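Local coordinates for maltose/maltodextrin-binding protein (PDB 2GH9) that binds maltotriose in a cleft and, as a periplasmic maltodextrin-binding protein, probably delivers the sugar to an ABC transporter for uptake, at residues Y151-P156 / N207-G212. Sequence-based numbering, arbitrary orientation.
Sequences YNIGDP and NLVPEG. With GLC (alpha-D-glucopyranose), chain B; GLC (alpha-D-glucopyranose), chain C.
Val209 packs against Tyr151 and Ile153 in a small, buried contact of apolar side chains, with no hydrogen bond across it, between two loops of a periplasmic-binding-protein fold: segment 151-156 runs from strand 149-150 into helix 156-166, and segment 207-212 links helices 189-204 and 215-224. Ile153 and Val209 meet tip to tip, with Ile153 CD1 3.7 Å from Val209 CB, while CG2 of the isoleucine lies 3.8 Å from Val209 CG1. With its CG1 anti to the backbone N (chi1 -170°), Val209 gives that methyl to Ile153 and keeps the other, CG2, for the tyrosine. Val209 CG2 lies near the ring plane at the CD1-CE1 edge, 4.1 Å from Tyr151 CD1 and equally far from Tyr151 CE1, and the two side chains cross at about a right angle. One ring face is taken by Ile153 CA, 3.6 Å above the plane and offset toward the rim, and the hydroxyl is hydrogen-bonded to Asn159 OD1. Ile199 of helix 189-204 touches both Tyr151 and Ile153.

A type I beta turn from Asn152 to Asp155 carries the first loop on to the sugar. Asp155, the N-cap of helix 156-166, accepts two hydrogen bonds, OD1 from O6 of the chain B glucose and OD2 from O6 of the chain C glucose, each 2.7 Å. Between the loops themselves, the contact rests on non-directional fit of side-chain shapes; the directional bonds belong to Asp155 and the sugar.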
ATOM      1  N   TYR A 151      -5.918  13.420   4.769  1.00 24.29           N
ATOM      2  CA  TYR A 151      -5.271  12.109   4.589  1.00 24.40           C
ATOM      3  C   TYR A 151      -4.927  11.493   5.945  1.00 24.21           C
ATOM      4  O   TYR A 151      -4.986  12.172   6.978  1.00 23.95           O
ATOM      5  CB  TYR A 151      -4.019  12.215   3.673  1.00 23.81           C
ATOM      6  CG  TYR A 151      -2.728  12.629   4.354  1.00 23.96           C
ATOM      7  CD1 TYR A 151      -2.581  13.907   4.881  1.00 24.79           C
ATOM      8  CD2 TYR A 151      -1.636  11.758   4.434  1.00 22.03           C
ATOM      9  CE1 TYR A 151      -1.422  14.296   5.502  1.00 23.45           C
ATOM     10  CE2 TYR A 151      -0.450  12.144   5.064  1.00 23.44           C
ATOM     11  CZ  TYR A 151      -0.361  13.433   5.592  1.00 24.23           C
ATOM     12  OH  TYR A 151       0.766  13.880   6.206  1.00 24.40           O
ATOM     13  N   ASN A 152      -4.559  10.214   5.926  1.00 23.45           N
ATOM     14  CA  ASN A 152      -4.139   9.500   7.129  1.00 23.72           C
ATOM     15  C   ASN A 152      -2.779   9.994   7.629  1.00 23.26           C
ATOM     16  O   ASN A 152      -1.764   9.336   7.479  1.00 22.83           O
ATOM     17  CB  ASN A 152      -4.143   7.984   6.862  1.00 23.29           C
ATOM     18  CG  ASN A 152      -4.053   7.163   8.116  1.00 24.20           C
ATOM     19  OD1 ASN A 152      -4.035   7.688   9.241  1.00 22.74           O
ATOM     20  ND2 ASN A 152      -4.004   5.835   7.935  1.00 25.31           N
ATOM     21  N   ILE A 153      -2.799  11.157   8.285  1.00 23.72           N
ATOM     22  CA  ILE A 153      -1.599  11.903   8.637  1.00 22.66           C
ATOM     23  C   ILE A 153      -0.626  11.196   9.576  1.00 23.14           C
ATOM     24  O   ILE A 153       0.581  11.426   9.520  1.00 22.27           O
ATOM     25  CB  ILE A 153      -2.017  13.325   9.189  1.00 23.36           C
ATOM     26  CG1 ILE A 153      -0.813  14.231   9.428  1.00 22.66           C
ATOM     27  CG2 ILE A 153      -2.870  13.211  10.449  1.00 21.98           C
ATOM     28  CD1 ILE A 153      -1.205  15.711   9.485  1.00 22.47           C
ATOM     29  N   GLY A 154      -1.143  10.343  10.453  1.00 22.83           N
ATOM     30  CA  GLY A 154      -0.298   9.627  11.373  1.00 22.71           C
ATOM     31  C   GLY A 154       0.393   8.413  10.798  1.00 22.29           C
ATOM     32  O   GLY A 154       1.287   7.890  11.416  1.00 21.55           O
ATOM     33  N   ASP A 155      -0.011   7.974   9.604  1.00 22.97           N
ATOM     34  CA  ASP A 155       0.492   6.725   9.013  1.00 22.49           C
ATOM     35  C   ASP A 155       1.873   6.854   8.305  1.00 22.06           C
ATOM     36  O   ASP A 155       2.042   7.667   7.409  1.00 22.41           O
ATOM     37  CB  ASP A 155      -0.586   6.196   8.064  1.00 22.36           C
ATOM     38  CG  ASP A 155      -0.368   4.746   7.644  1.00 23.34           C
ATOM     39  OD1 ASP A 155       0.684   4.472   7.061  1.00 25.37           O
ATOM     40  OD2 ASP A 155      -1.272   3.897   7.854  1.00 23.57           O
ATOM     41  N   PRO A 156       2.859   6.037   8.692  1.00 21.95           N
ATOM     42  CA  PRO A 156       4.221   6.149   8.106  1.00 21.42           C
ATOM     43  C   PRO A 156       4.337   5.827   6.589  1.00 21.23           C
ATOM     44  O   PRO A 156       5.015   6.550   5.825  1.00 20.60           O
ATOM     45  CB  PRO A 156       5.053   5.163   8.948  1.00 21.02           C
ATOM     46  CG  PRO A 156       4.089   4.261   9.586  1.00 21.69           C
ATOM     47  CD  PRO A 156       2.768   4.955   9.694  1.00 21.85           C
ATOM     48  N   ASN A 207      -2.850  24.527   8.284  1.00 32.47           N
ATOM     49  CA  ASN A 207      -4.204  24.285   8.809  1.00 32.40           C
ATOM     50  C   ASN A 207      -5.074  23.462   7.843  1.00 32.48           C
ATOM     51  O   ASN A 207      -6.216  23.842   7.526  1.00 32.80           O
ATOM     52  CB  ASN A 207      -4.889  25.611   9.197  1.00 32.80           C
ATOM     53  CG  ASN A 207      -6.164  25.394  10.015  1.00 32.76           C
ATOM     54  OD1 ASN A 207      -6.201  24.567  10.940  1.00 31.44           O
ATOM     55  ND2 ASN A 207      -7.215  26.124   9.666  1.00 32.01           N
ATOM     56  N   LEU A 208      -4.520  22.337   7.372  1.00 31.85           N
ATOM     57  CA  LEU A 208      -5.210  21.497   6.395  1.00 31.97           C
ATOM     58  C   LEU A 208      -5.783  20.224   7.025  1.00 31.34           C
ATOM     59  O   LEU A 208      -6.918  19.818   6.707  1.00 31.28           O
ATOM     60  CB  LEU A 208      -4.278  21.153   5.215  1.00 31.78           C
ATOM     61  CG  LEU A 208      -3.924  22.298   4.258  1.00 33.13           C
ATOM     62  CD1 LEU A 208      -3.088  21.806   3.078  1.00 33.28           C
ATOM     63  CD2 LEU A 208      -5.180  22.971   3.746  1.00 32.98           C
ATOM     64  N   VAL A 209      -5.012  19.620   7.931  1.00 31.40           N
ATOM     65  CA  VAL A 209      -5.353  18.333   8.513  1.00 31.58           C
ATOM     66  C   VAL A 209      -5.434  18.446  10.034  1.00 31.85           C
ATOM     67  O   VAL A 209      -4.426  18.381  10.710  1.00 31.65           O
ATOM     68  CB  VAL A 209      -4.325  17.242   8.104  1.00 31.23           C
ATOM     69  CG1 VAL A 209      -4.843  15.869   8.513  1.00 30.69           C
ATOM     70  CG2 VAL A 209      -4.055  17.306   6.563  1.00 29.57           C
ATOM     71  N   PRO A 210      -6.648  18.635  10.571  1.00 33.03           N
ATOM     72  CA  PRO A 210      -6.785  18.763  12.028  1.00 33.62           C
ATOM     73  C   PRO A 210      -6.595  17.463  12.813  1.00 34.50           C
ATOM     74  O   PRO A 210      -6.389  16.385  12.243  1.00 34.91           O
ATOM     75  CB  PRO A 210      -8.215  19.293  12.207  1.00 33.65           C
ATOM     76  CG  PRO A 210      -8.951  18.870  10.963  1.00 33.48           C
ATOM     77  CD  PRO A 210      -7.932  18.799   9.860  1.00 32.47           C
ATOM     78  N   GLU A 211      -6.667  17.595  14.134  1.00 35.40           N
ATOM     79  CA  GLU A 211      -6.649  16.465  15.042  1.00 34.98           C
ATOM     80  C   GLU A 211      -7.755  15.447  14.692  1.00 34.67           C
ATOM     81  O   GLU A 211      -8.817  15.786  14.147  1.00 35.33           O
ATOM     82  CB  GLU A 211      -6.784  16.981  16.485  1.00 35.51           C
ATOM     83  CG  GLU A 211      -7.119  15.924  17.519  1.00 37.41           C
ATOM     84  CD  GLU A 211      -6.013  14.915  17.741  1.00 41.62           C
ATOM     85  OE1 GLU A 211      -4.835  15.328  17.806  1.00 44.17           O
ATOM     86  OE2 GLU A 211      -6.336  13.707  17.902  1.00 45.25           O
ATOM     87  N   GLY A 212      -7.465  14.180  14.957  1.00 34.49           N
ATOM     88  CA  GLY A 212      -8.448  13.122  14.796  1.00 33.95           C
ATOM     89  C   GLY A 212      -8.498  12.474  13.429  1.00 33.33           C
ATOM     90  O   GLY A 212      -9.124  11.430  13.270  1.00 33.68           O
TER
HETATM   91  C1  GLC B   3       1.767  -0.604   4.645  1.00 21.41           C
HETATM   92  C2  GLC B   3       2.492  -1.924   4.831  1.00 23.81           C
HETATM   93  C3  GLC B   3       2.171  -2.517   6.193  1.00 20.91           C
HETATM   94  C4  GLC B   3       2.469  -1.484   7.273  1.00 22.87           C
HETATM   95  C5  GLC B   3       1.745  -0.152   7.023  1.00 21.20           C
HETATM   96  C6  GLC B   3       2.127   0.950   8.021  1.00 22.18           C
HETATM   97  O2  GLC B   3       2.125  -2.848   3.789  1.00 23.79           O
HETATM   98  O3  GLC B   3       2.950  -3.690   6.407  1.00 20.11           O
HETATM   99  O4  GLC B   3       2.082  -2.044   8.527  1.00 22.90           O
HETATM  100  O5  GLC B   3       2.064   0.321   5.711  1.00 20.90           O
HETATM  101  O6  GLC B   3       1.107   1.956   8.021  1.00 25.43           O
HETATM  102  C1  GLC C   2      -2.893   0.211   2.226  1.00 15.32           C
HETATM  103  C2  GLC C   2      -1.775  -0.501   1.488  1.00 15.94           C
HETATM  104  C3  GLC C   2      -0.827  -1.164   2.512  1.00 16.40           C
HETATM  105  C4  GLC C   2      -0.344  -0.203   3.587  1.00 18.11           C
HETATM  106  C5  GLC C   2      -1.529   0.532   4.207  1.00 17.70           C
HETATM  107  C6  GLC C   2      -1.051   1.622   5.175  1.00 18.26           C
HETATM  108  O2  GLC C   2      -2.323  -1.513   0.640  1.00 16.86           O
HETATM  109  O3  GLC C   2       0.273  -1.748   1.848  1.00 16.48           O
HETATM  110  O4  GLC C   2       0.381  -0.926   4.601  1.00 19.54           O
HETATM  111  O5  GLC C   2      -2.350   1.133   3.179  1.00 14.21           O
HETATM  112  O6  GLC C   2      -2.015   1.896   6.196  1.00 19.26           O